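Local coordinates for protein uncharacterized N-acetyltransferase SSO0209 (Sulfolobus solfataricus P2, PDB 4R3L) that transfers the acetyl group of acetyl-CoA to the free alpha-amino group of protein N termini, preferring serine and also accepting alanine and methionine, at residues G64-P68 and L107-S111; F74-K78 and L162-P166; V84-V89 and A121-E127. All coordinates share one frame. Residues are numbered along the deposited sequence.

Contact 1: residues G64-P68 and L107-S111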
ATOM      1  N   GLY A  64     -10.570  -4.484   4.657  1.00 23.02           N
ATOM      2  CA  GLY A  64      -9.550  -3.714   3.969  1.00 17.96           C
ATOM      3  C   GLY A  64      -8.178  -4.206   4.350  1.00 19.03           C
ATOM      4  O   GLY A  64      -8.039  -4.914   5.344  1.00 16.67           O
ATOM      5  N   TYR A  65      -7.162  -3.861   3.558  1.00 15.27           N
ATOM      6  CA  TYR A  65      -5.818  -4.288   3.907  1.00 13.67           C
ATOM      7  C   TYR A  65      -4.802  -3.375   3.271  1.00 14.42           C
ATOM      8  O   TYR A  65      -5.111  -2.648   2.318  1.00 15.25           O
ATOM      9  CB  TYR A  65      -5.577  -5.745   3.461  1.00 15.55           C
ATOM     10  CG  TYR A  65      -5.482  -5.871   1.963  1.00 15.39           C
ATOM     11  CD1 TYR A  65      -4.259  -5.778   1.318  1.00 18.00           C
ATOM     12  CD2 TYR A  65      -6.622  -6.057   1.187  1.00 17.95           C
ATOM     13  CE1 TYR A  65      -4.170  -5.879  -0.065  1.00 18.63           C
ATOM     14  CE2 TYR A  65      -6.545  -6.149  -0.197  1.00 17.67           C
ATOM     15  CZ  TYR A  65      -5.319  -6.046  -0.815  1.00 20.00           C
ATOM     16  OH  TYR A  65      -5.228  -6.153  -2.190  1.00 23.25           O
ATOM     17  N   ILE A  66      -3.579  -3.436   3.780  1.00 12.45           N
ATOM     18  CA  ILE A  66      -2.456  -2.798   3.120  1.00 12.57           C
ATOM     19  C   ILE A  66      -1.277  -3.755   3.143  1.00 14.67           C
ATOM     20  O   ILE A  66      -0.904  -4.263   4.194  1.00 14.58           O
ATOM     21  CB  ILE A  66      -2.076  -1.446   3.785  1.00 14.81           C
ATOM     22  CG1 ILE A  66      -0.912  -0.787   3.029  1.00 12.74           C
ATOM     23  CG2 ILE A  66      -1.745  -1.624   5.278  1.00 14.51           C
ATOM     24  CD1 ILE A  66      -0.626   0.651   3.503  1.00 13.44           C
ATOM     25  N   MET A  67      -0.709  -4.006   1.964  1.00 14.29           N
ATOM     26  CA  MET A  67       0.409  -4.939   1.832  1.00 11.81           C
ATOM     27  C   MET A  67       1.662  -4.193   1.430  1.00 14.01           C
ATOM     28  O   MET A  67       1.688  -3.567   0.374  1.00 16.38           O
ATOM     29  CB  MET A  67       0.074  -6.020   0.786  1.00 15.39           C
ATOM     30  CG  MET A  67       1.233  -6.905   0.444  1.00 15.90           C
ATOM     31  SD  MET A  67       0.692  -8.393  -0.473  1.00 18.96           S
ATOM     32  CE  MET A  67       0.014  -7.649  -1.957  1.00 22.29           C
ATOM     33  N   PRO A  68       2.710  -4.260   2.267  1.00 13.93           N
ATOM     34  CA  PRO A  68       3.938  -3.503   2.064  1.00 16.12           C
ATOM     35  C   PRO A  68       5.064  -4.341   1.468  1.00 18.10           C
ATOM     36  O   PRO A  68       4.992  -5.576   1.468  1.00 17.94           O
ATOM     37  CB  PRO A  68       4.301  -3.093   3.494  1.00 17.00           C
ATOM     38  CG  PRO A  68       3.989  -4.362   4.258  1.00 19.08           C
ATOM     39  CD  PRO A  68       2.728  -4.937   3.582  1.00 16.98           C
ATOM     40  N   LEU A 107      -4.938   2.648   7.709  1.00 14.46           N
ATOM     41  CA  LEU A 107      -4.057   1.564   7.229  1.00 14.86           C
ATOM     42  C   LEU A 107      -2.682   2.130   6.842  1.00 13.77           C
ATOM     43  O   LEU A 107      -1.634   1.578   7.199  1.00 15.41           O
ATOM     44  CB  LEU A 107      -4.680   0.821   6.031  1.00 15.29           C
ATOM     45  CG  LEU A 107      -5.835  -0.137   6.354  1.00 17.40           C
ATOM     46  CD1 LEU A 107      -6.554  -0.589   5.085  1.00 20.14           C
ATOM     47  CD2 LEU A 107      -5.333  -1.348   7.144  1.00 17.65           C
ATOM     48  N   LEU A 108      -2.686   3.225   6.088  1.00 16.38           N
ATOM     49  CA  LEU A 108      -1.430   3.855   5.675  1.00 16.27           C
ATOM     50  C   LEU A 108      -0.635   4.365   6.865  1.00 16.39           C
ATOM     51  O   LEU A 108       0.579   4.230   6.892  1.00 18.37           O
ATOM     52  CB  LEU A 108      -1.685   5.007   4.700  1.00 17.32           C
ATOM     53  CG  LEU A 108      -1.957   4.627   3.247  1.00 21.52           C
ATOM     54  CD1 LEU A 108      -2.789   5.690   2.551  1.00 25.32           C
ATOM     55  CD2 LEU A 108      -0.621   4.419   2.508  1.00 20.59           C
ATOM     56  N   GLU A 109      -1.306   4.960   7.851  1.00 17.03           N
ATOM     57  CA  GLU A 109      -0.574   5.467   9.000  1.00 17.02           C
ATOM     58  C   GLU A 109       0.106   4.342   9.750  1.00 17.20           C
ATOM     59  O   GLU A 109       1.250   4.482  10.186  1.00 18.06           O
ATOM     60  CB  GLU A 109      -1.492   6.238   9.953  1.00 21.40           C
ATOM     61  CG  GLU A 109      -0.721   7.010  11.040  1.00 25.02           C
ATOM     62  CD  GLU A 109      -0.411   6.195  12.308  1.00 27.74           C
ATOM     63  OE1 GLU A 109      -0.928   5.068  12.473  1.00 26.67           O
ATOM     64  OE2 GLU A 109       0.356   6.704  13.164  1.00 33.67           O
ATOM     65  N   ALA A 110      -0.603   3.229   9.900  1.00 17.33           N
ATOM     66  CA  ALA A 110      -0.074   2.102  10.651  1.00 16.88           C
ATOM     67  C   ALA A 110       1.117   1.493   9.922  1.00 17.64           C
ATOM     68  O   ALA A 110       2.150   1.184  10.536  1.00 17.57           O
ATOM     69  CB  ALA A 110      -1.161   1.042  10.871  1.00 18.29           C
ATOM     70  N   SER A 111       0.959   1.309   8.614  1.00 16.37           N
ATOM     71  CA  SER A 111       2.037   0.746   7.809  1.00 14.58           C
ATOM     72  C   SER A 111       3.234   1.688   7.822  1.00 16.59           C
ATOM     73  O   SER A 111       4.363   1.250   7.995  1.00 16.20           O
ATOM     74  CB  SER A 111       1.571   0.471   6.369  1.00 16.11           C
ATOM     75  OG  SER A 111       2.508  -0.372   5.693  1.00 16.91           O
TER

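Contact 2: residues F74-K78 and L162-P166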
ATOM      1  N   PHE A  74      18.155   3.188  -4.405  1.00 22.69           N
ATOM      2  CA  PHE A  74      18.172   4.590  -4.741  1.00 23.28           C
ATOM      3  C   PHE A  74      16.848   5.271  -4.374  1.00 27.06           C
ATOM      4  O   PHE A  74      15.762   4.751  -4.629  1.00 24.48           O
ATOM      5  CB  PHE A  74      18.492   4.773  -6.224  1.00 26.28           C
ATOM      6  CG  PHE A  74      19.893   4.348  -6.590  1.00 25.07           C
ATOM      7  CD1 PHE A  74      20.990   5.024  -6.075  1.00 32.86           C
ATOM      8  CD2 PHE A  74      20.108   3.266  -7.418  1.00 26.74           C
ATOM      9  CE1 PHE A  74      22.281   4.635  -6.405  1.00 32.73           C
ATOM     10  CE2 PHE A  74      21.401   2.873  -7.756  1.00 31.21           C
ATOM     11  CZ  PHE A  74      22.484   3.559  -7.238  1.00 32.14           C
ATOM     12  N   SER A  75      16.967   6.431  -3.740  1.00 23.59           N
ATOM     13  CA  SER A  75      15.823   7.258  -3.388  1.00 25.26           C
ATOM     14  C   SER A  75      15.098   7.736  -4.640  1.00 30.59           C
ATOM     15  O   SER A  75      15.730   8.019  -5.655  1.00 29.45           O
ATOM     16  CB  SER A  75      16.282   8.456  -2.552  1.00 31.75           C
ATOM     17  OG  SER A  75      15.234   9.394  -2.398  1.00 35.42           O
ATOM     18  N   ASN A  76      13.772   7.808  -4.589  1.00 31.04           N
ATOM     19  CA  ASN A  76      13.024   8.342  -5.723  1.00 31.26           C
ATOM     20  C   ASN A  76      12.526   9.738  -5.408  1.00 32.50           C
ATOM     21  O   ASN A  76      11.713  10.304  -6.137  1.00 36.44           O
ATOM     22  CB  ASN A  76      11.864   7.421  -6.103  1.00 30.68           C
ATOM     23  CG  ASN A  76      11.064   6.975  -4.912  1.00 26.25           C
ATOM     24  OD1 ASN A  76      10.639   7.796  -4.107  1.00 29.41           O
ATOM     25  ND2 ASN A  76      10.857   5.669  -4.787  1.00 28.48           N
ATOM     26  N   ILE A  77      13.028  10.286  -4.308  1.00 32.03           N
ATOM     27  CA  ILE A  77      12.762  11.665  -3.941  1.00 36.60           C
ATOM     28  C   ILE A  77      13.976  12.538  -4.245  1.00 45.87           C
ATOM     29  O   ILE A  77      13.846  13.631  -4.792  1.00 46.62           O
ATOM     30  CB  ILE A  77      12.392  11.800  -2.453  1.00 36.38           C
ATOM     31  CG1 ILE A  77      11.201  10.894  -2.125  1.00 35.31           C
ATOM     32  CG2 ILE A  77      12.075  13.247  -2.120  1.00 38.51           C
ATOM     33  CD1 ILE A  77      10.611  11.095  -0.724  1.00 31.85           C
ATOM     34  N   LYS A  78      15.160  12.039  -3.909  1.00 49.09           N
ATOM     35  CA  LYS A  78      16.387  12.816  -4.064  1.00 54.72           C
ATOM     36  C   LYS A  78      16.824  12.991  -5.519  1.00 60.55           C
ATOM     37  O   LYS A  78      16.749  12.062  -6.328  1.00 60.84           O
ATOM     38  CB  LYS A  78      17.513  12.172  -3.256  1.00 50.80           C
ATOM     39  CG  LYS A  78      17.500  12.565  -1.791  1.00 53.85           C
ATOM     40  CD  LYS A  78      18.484  11.741  -0.980  1.00 53.27           C
ATOM     41  CE  LYS A  78      18.524  12.207   0.464  1.00 56.52           C
ATOM     42  NZ  LYS A  78      17.162  12.293   1.057  1.00 50.66           N
ATOM     43  N   LEU A 162       4.137   7.863  -9.665  1.00 20.89           N
ATOM     44  CA  LEU A 162       4.896   7.417  -8.504  1.00 22.37           C
ATOM     45  C   LEU A 162       4.758   8.497  -7.439  1.00 25.61           C
ATOM     46  O   LEU A 162       5.242   9.610  -7.610  1.00 23.98           O
ATOM     47  CB  LEU A 162       6.370   7.167  -8.828  1.00 26.56           C
ATOM     48  CG  LEU A 162       7.117   6.277  -7.815  1.00 21.90           C
ATOM     49  CD1 LEU A 162       8.345   5.645  -8.449  1.00 36.60           C
ATOM     50  CD2 LEU A 162       7.547   7.041  -6.569  1.00 24.66           C
ATOM     51  N   MET A 163       4.073   8.175  -6.352  1.00 20.33           N
ATOM     52  CA  MET A 163       3.863   9.152  -5.302  1.00 21.02           C
ATOM     53  C   MET A 163       4.697   8.754  -4.101  1.00 22.64           C
ATOM     54  O   MET A 163       4.805   7.568  -3.780  1.00 19.33           O
ATOM     55  CB  MET A 163       2.380   9.250  -4.989  1.00 22.26           C
ATOM     56  CG  MET A 163       1.601   9.756  -6.206  1.00 25.08           C
ATOM     57  SD  MET A 163      -0.079  10.187  -5.819  1.00 30.22           S
ATOM     58  CE  MET A 163       0.183  11.616  -4.765  1.00 27.69           C
ATOM     59  N   ALA A 164       5.330   9.733  -3.469  1.00 17.86           N
ATOM     60  CA  ALA A 164       6.274   9.435  -2.405  1.00 14.19           C
ATOM     61  C   ALA A 164       6.274  10.507  -1.341  1.00 20.55           C
ATOM     62  O   ALA A 164       5.895  11.654  -1.587  1.00 22.52           O
ATOM     63  CB  ALA A 164       7.665   9.267  -2.957  1.00 22.43           C
ATOM     64  N   ARG A 165       6.714  10.132  -0.155  1.00 20.91           N
ATOM     65  CA  ARG A 165       6.975  11.140   0.863  1.00 27.46           C
ATOM     66  C   ARG A 165       8.015  10.625   1.843  1.00 24.41           C
ATOM     67  O   ARG A 165       8.120   9.413   2.070  1.00 26.29           O
ATOM     68  CB  ARG A 165       5.687  11.527   1.589  1.00 24.81           C
ATOM     69  CG  ARG A 165       4.936  10.369   2.194  1.00 25.86           C
ATOM     70  CD  ARG A 165       4.035  10.850   3.335  1.00 28.37           C
ATOM     71  NE  ARG A 165       4.819  11.122   4.532  1.00 38.62           N
ATOM     72  CZ  ARG A 165       4.319  11.538   5.693  1.00 38.00           C
ATOM     73  NH1 ARG A 165       3.015  11.746   5.831  1.00 33.87           N
ATOM     74  NH2 ARG A 165       5.130  11.744   6.717  1.00 37.76           N
ATOM     75  N   PRO A 166       8.810  11.540   2.410  1.00 25.34           N
ATOM     76  CA  PRO A 166       9.749  11.159   3.469  1.00 24.66           C
ATOM     77  C   PRO A 166       9.022  10.632   4.695  1.00 26.84           C
ATOM     78  O   PRO A 166       7.845  10.951   4.912  1.00 27.71           O
ATOM     79  CB  PRO A 166      10.472  12.476   3.791  1.00 36.75           C
ATOM     80  CG  PRO A 166      10.256  13.342   2.587  1.00 32.74           C
ATOM     81  CD  PRO A 166       8.896  12.978   2.089  1.00 29.22           C
TER

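Contact 3: residues V84-V89 and A121-E127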
ATOM      1  N   VAL A  84      18.932   4.557   0.053  1.00 26.77           N
ATOM      2  CA  VAL A  84      18.094   4.684   1.246  1.00 24.03           C
ATOM      3  C   VAL A  84      17.241   3.433   1.475  1.00 24.48           C
ATOM      4  O   VAL A  84      17.011   2.643   0.555  1.00 22.72           O
ATOM      5  CB  VAL A  84      17.142   5.903   1.146  1.00 31.22           C
ATOM      6  CG1 VAL A  84      17.917   7.211   1.047  1.00 34.05           C
ATOM      7  CG2 VAL A  84      16.203   5.750  -0.048  1.00 23.20           C
ATOM      8  N   ARG A  85      16.773   3.249   2.704  1.00 23.70           N
ATOM      9  CA  ARG A  85      15.760   2.229   2.983  1.00 26.41           C
ATOM     10  C   ARG A  85      14.382   2.776   2.627  1.00 21.79           C
ATOM     11  O   ARG A  85      14.038   3.897   3.014  1.00 24.78           O
ATOM     12  CB  ARG A  85      15.789   1.808   4.453  1.00 26.99           C
ATOM     13  CG  ARG A  85      17.130   1.282   4.915  1.00 34.22           C
ATOM     14  CD  ARG A  85      17.163  -0.222   4.875  1.00 39.02           C
ATOM     15  NE  ARG A  85      16.122  -0.811   5.711  1.00 43.32           N
ATOM     16  CZ  ARG A  85      16.101  -2.092   6.063  1.00 44.95           C
ATOM     17  NH1 ARG A  85      17.072  -2.895   5.652  1.00 45.14           N
ATOM     18  NH2 ARG A  85      15.121  -2.571   6.826  1.00 37.78           N
ATOM     19  N   LYS A  86      13.599   1.995   1.887  1.00 22.95           N
ATOM     20  CA  LYS A  86      12.324   2.474   1.365  1.00 22.53           C
ATOM     21  C   LYS A  86      11.188   1.531   1.736  1.00 23.53           C
ATOM     22  O   LYS A  86      11.350   0.310   1.672  1.00 22.45           O
ATOM     23  CB  LYS A  86      12.377   2.599  -0.165  1.00 26.93           C
ATOM     24  CG  LYS A  86      13.546   3.401  -0.712  1.00 28.25           C
ATOM     25  CD  LYS A  86      13.535   3.437  -2.241  1.00 24.12           C
ATOM     26  CE  LYS A  86      14.057   2.141  -2.865  1.00 23.21           C
ATOM     27  NZ  LYS A  86      14.217   2.305  -4.340  1.00 25.35           N
ATOM     28  N   GLY A  87      10.033   2.089   2.087  1.00 19.75           N
ATOM     29  CA  GLY A  87       8.842   1.279   2.247  1.00 17.77           C
ATOM     30  C   GLY A  87       7.979   1.490   1.017  1.00 18.93           C
ATOM     31  O   GLY A  87       7.821   2.605   0.540  1.00 21.05           O
ATOM     32  N   HIS A  88       7.450   0.401   0.482  1.00 18.50           N
ATOM     33  CA  HIS A  88       6.736   0.438  -0.779  1.00 17.51           C
ATOM     34  C   HIS A  88       5.355  -0.133  -0.533  1.00 18.31           C
ATOM     35  O   HIS A  88       5.238  -1.264  -0.072  1.00 19.56           O
ATOM     36  CB  HIS A  88       7.520  -0.376  -1.819  1.00 19.35           C
ATOM     37  CG  HIS A  88       6.956  -0.337  -3.209  1.00 21.11           C
ATOM     38  ND1 HIS A  88       7.558  -0.989  -4.260  1.00 28.38           N
ATOM     39  CD2 HIS A  88       5.864   0.284  -3.720  1.00 20.07           C
ATOM     40  CE1 HIS A  88       6.860  -0.775  -5.366  1.00 30.30           C
ATOM     41  NE2 HIS A  88       5.826  -0.015  -5.064  1.00 21.78           N
ATOM     42  N   VAL A  89       4.306   0.630  -0.813  1.00 14.69           N
ATOM     43  CA  VAL A  89       2.958   0.081  -0.693  1.00 13.34           C
ATOM     44  C   VAL A  89       2.646  -0.704  -1.936  1.00 17.50           C
ATOM     45  O   VAL A  89       2.532  -0.124  -3.009  1.00 16.60           O
ATOM     46  CB  VAL A  89       1.871   1.182  -0.529  1.00 17.29           C
ATOM     47  CG1 VAL A  89       0.485   0.543  -0.358  1.00 17.21           C
ATOM     48  CG2 VAL A  89       2.202   2.102   0.639  1.00 16.34           C
ATOM     49  N   ALA A 121      12.807   2.640   7.402  1.00 25.45           N
ATOM     50  CA  ALA A 121      12.540   3.301   6.134  1.00 27.40           C
ATOM     51  C   ALA A 121      12.646   4.821   6.248  1.00 27.05           C
ATOM     52  O   ALA A 121      12.246   5.411   7.259  1.00 29.69           O
ATOM     53  CB  ALA A 121      11.159   2.899   5.616  1.00 25.13           C
ATOM     54  N   GLU A 122      13.175   5.450   5.204  1.00 24.05           N
ATOM     55  CA  GLU A 122      13.357   6.899   5.166  1.00 30.06           C
ATOM     56  C   GLU A 122      12.310   7.544   4.253  1.00 29.99           C
ATOM     57  O   GLU A 122      12.056   8.752   4.313  1.00 28.44           O
ATOM     58  CB  GLU A 122      14.796   7.224   4.711  1.00 35.98           C
ATOM     59  CG  GLU A 122      15.085   8.672   4.317  1.00 45.78           C
ATOM     60  CD  GLU A 122      14.753   8.967   2.858  1.00 48.79           C
ATOM     61  OE1 GLU A 122      14.586   8.007   2.075  1.00 46.24           O
ATOM     62  OE2 GLU A 122      14.650  10.162   2.500  1.00 55.00           O
ATOM     63  N   GLU A 123      11.683   6.723   3.409  1.00 24.61           N
ATOM     64  CA  GLU A 123      10.605   7.203   2.561  1.00 21.10           C
ATOM     65  C   GLU A 123       9.571   6.109   2.341  1.00 22.25           C
ATOM     66  O   GLU A 123       9.864   4.932   2.514  1.00 20.56           O
ATOM     67  CB  GLU A 123      11.141   7.695   1.220  1.00 24.19           C
ATOM     68  CG  GLU A 123      11.799   6.625   0.351  1.00 28.03           C
ATOM     69  CD  GLU A 123      11.695   6.962  -1.126  1.00 30.40           C
ATOM     70  OE1 GLU A 123      10.554   7.150  -1.599  1.00 27.95           O
ATOM     71  OE2 GLU A 123      12.736   7.058  -1.812  1.00 30.05           O
ATOM     72  N   ILE A 124       8.354   6.508   1.991  1.00 22.08           N
ATOM     73  CA  ILE A 124       7.325   5.553   1.608  1.00 18.96           C
ATOM     74  C   ILE A 124       6.885   5.961   0.220  1.00 19.68           C
ATOM     75  O   ILE A 124       6.786   7.147  -0.069  1.00 21.77           O
ATOM     76  CB  ILE A 124       6.117   5.525   2.595  1.00 21.15           C
ATOM     77  CG1 ILE A 124       5.006   4.621   2.062  1.00 17.73           C
ATOM     78  CG2 ILE A 124       5.534   6.926   2.809  1.00 19.86           C
ATOM     79  CD1 ILE A 124       3.876   4.360   3.040  1.00 20.28           C
ATOM     80  N   TYR A 125       6.663   4.995  -0.660  1.00 17.75           N
ATOM     81  CA  TYR A 125       6.130   5.334  -1.963  1.00 19.38           C
ATOM     82  C   TYR A 125       5.217   4.250  -2.509  1.00 17.63           C
ATOM     83  O   TYR A 125       5.099   3.156  -1.942  1.00 17.83           O
ATOM     84  CB  TYR A 125       7.265   5.601  -2.958  1.00 21.19           C
ATOM     85  CG  TYR A 125       7.981   4.358  -3.449  1.00 18.45           C
ATOM     86  CD1 TYR A 125       7.723   3.842  -4.711  1.00 20.43           C
ATOM     87  CD2 TYR A 125       8.912   3.709  -2.655  1.00 19.21           C
ATOM     88  CE1 TYR A 125       8.375   2.731  -5.173  1.00 21.09           C
ATOM     89  CE2 TYR A 125       9.579   2.581  -3.115  1.00 20.52           C
ATOM     90  CZ  TYR A 125       9.301   2.099  -4.371  1.00 22.58           C
ATOM     91  OH  TYR A 125       9.947   0.981  -4.833  1.00 24.14           O
ATOM     92  N   LEU A 126       4.570   4.576  -3.618  1.00 17.70           N
ATOM     93  CA  LEU A 126       3.597   3.691  -4.229  1.00 20.97           C
ATOM     94  C   LEU A 126       3.370   4.127  -5.656  1.00 22.41           C
ATOM     95  O   LEU A 126       3.797   5.212  -6.057  1.00 20.48           O
ATOM     96  CB  LEU A 126       2.281   3.715  -3.446  1.00 17.41           C
ATOM     97  CG  LEU A 126       1.669   5.112  -3.273  1.00 21.72           C
ATOM     98  CD1 LEU A 126       0.787   5.554  -4.459  1.00 22.86           C
ATOM     99  CD2 LEU A 126       0.891   5.206  -1.970  1.00 26.51           C
ATOM    100  N   GLU A 127       2.676   3.286  -6.407  1.00 15.98           N
ATOM    101  CA  GLU A 127       2.237   3.633  -7.751  1.00 19.92           C
ATOM    102  C   GLU A 127       0.711   3.741  -7.774  1.00 27.52           C
ATOM    103  O   GLU A 127       0.029   2.960  -7.113  1.00 23.31           O
ATOM    104  CB  GLU A 127       2.719   2.586  -8.756  1.00 24.45           C
ATOM    105  CG  GLU A 127       4.208   2.644  -9.086  1.00 24.08           C
ATOM    106  CD  GLU A 127       5.084   1.922  -8.083  1.00 33.48           C
ATOM    107  OE1 GLU A 127       4.595   0.993  -7.407  1.00 28.43           O
ATOM    108  OE2 GLU A 127       6.280   2.279  -7.981  1.00 38.45           O
TER
HETATM  109  O   HOH W   1       2.151   0.702  -5.548  1.00 27.01           O

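Contact 1: residues G64-P68 and L107-S111
This is a buried helix-on-sheet contact in the core of the GNAT fold: a turn of helix 103-119 packs along strand 61-72, near the middle of the central sheet. The two segments run roughly the same way, their N-to-C directions 33° apart, with the axes 8.7 Å apart at closest approach. No hydrogen bond joins them, so the fit is one of side-chain packing. The strand alternates as expected. I66 and P68 have their CB atoms toward the helix, while those of Y65 and M67 point away, M67 packing on F41, F42 and H45 of helix 39-49 and the hydroxyl of Y65 bonding to S91 and N29. From the helix, L107 and S111, one turn apart, come down to the strand. I66 is the central residue. Its extended side chain (t, t) slides under the helix, with CG2 3.9 Å from L107 CB and CD1 3.9 Å from L108 CD2. L107 also covers the strand further back, its CD1 lying 4.0 Å from G64 C and 3.7 Å from Y65 N; with no side chain at G64, the leucine can settle close to the main chain. The same helix starts at the acetyl-CoA-binding residues: L107 packs near I103, and L108 touches I92 on the next strand. The face that carries this helix is thus tied directly to the cofactor-binding part of the fold. At the far end S111, whose OG is hydrogen-bonded to the carbonyl of A52, fills the space between two strand residues, its CB 3.6 Å from I66 CD1 and its OG 3.9 Å from P68 CB.

Contact 2: residues F74-K78 and L162-P166
An irregular bend at 74-78 faces the last strand of the fold, 160-166, without pairing with it. The CA atoms of I77 and A164 are the nearest across the gap, at 7.0 Å, and no hydrogen bond passes between the two segments. Within the bend, S75 OG accepts from I77 N at 3.1 Å, an ST turn, and from K78 N at 3.0 Å, an ST motif. Experiment gives S75 a part in modulating the loop conformations and in thermostability, and the two bonds to S75 OG are consistent with that role. With the backbone turned here, N76 and I77 both direct their CB atoms toward the strand. N76 rests over L162 and A164. I77 meets the end of the strand, with CG1 4.0 Å from A164 CB and CD1 3.8 Å from P166 CD; the small A164 leaves room for both residues of the bend. On the strand, L162 and A164 point toward the loop and M163 and R165 away. R165 curls along its own chain to the next residue, its NE giving a 3.1 Å hydrogen bond to P166 O, while its NH1 bonds to the carbonyl of L142. The contact is modest, 200 Å² in all and partly open to solvent. The bend belongs to the loop between strands 61-72 and 83-94, and it folds over the sheet face where L162 and A164 lie beside Y125 of strand 123-129 and V147 of strand 145-150.

Contact 3: residues V84-V89 and A121-E127
Strands 83-94 and 123-129 lie side by side as the parallel pair of a beta-alpha-beta unit, with helix 103-119 as the crossover. A121 comes in first and puts its CB 3.8 Å from G87 N. E122 N then donates to R85 O at 2.8 Å, while its OE1 lies 3.4 Å from V84 CB. The carbonyl of E123 accepts from G87 N at 2.9 Å; its carboxylate is held by the backbone N of N76. I124 turns to the helix-covered side, where its CD1 touches V89 CG2 at 3.7 Å, and its CA lies 3.2 Å from G87 O in a CA-H...O contact. Y125 does most: its N bonds to G87 O and its O accepts from V89 N, both at 2.9 Å, and its ring stacks face to face on H88, centroids 4.1 Å apart and planes at 20°. E71 is hydrogen-bonded to both the Y125 hydroxyl and H88 ND1. L126 leans on V89, CB to CB 3.9 Å. A water bridges the opening strands, 2.8 Å from E127 N, from which it accepts, and 2.7 Å from V89 O. E127 finally brings OE1 to H88 NE2, a 2.8 Å His-carboxylate hydrogen bond. H88 and E127 are known zinc-binding residues; in this model, without zinc, they bond to each other. A stack and carboxylates at both nitrogens fix the imidazole, consistent with a histidine-carboxylate pair held ready to bind zinc, next to the peptide and coenzyme A, both of which E127 touches.

Overall arrangement
From the N terminus, the chain enters contact 1 on strand 61-72, passes the bend 74-78 of contact 2 and runs back along strand 83-94 into contact 3. Helix 103-119 then closes contact 1, strand 123-129 closes contact 3, and strand 160-166, the last, closes contact 2. Contact 3 therefore nests within contact 2, whereas contact 1 crosses both. V89 links contacts 1 and 3, its CG1 lying 3.9 Å from I66 CG1. Contacts 2 and 3 meet through K86 NZ with F74 O and I124 N with R165 O, both 2.9 Å. Contacts 1 and 2 do not touch; the sheet separates them, the helix on the I66/V89/I124 face and the 74-78 bend on the Y125/A164 face.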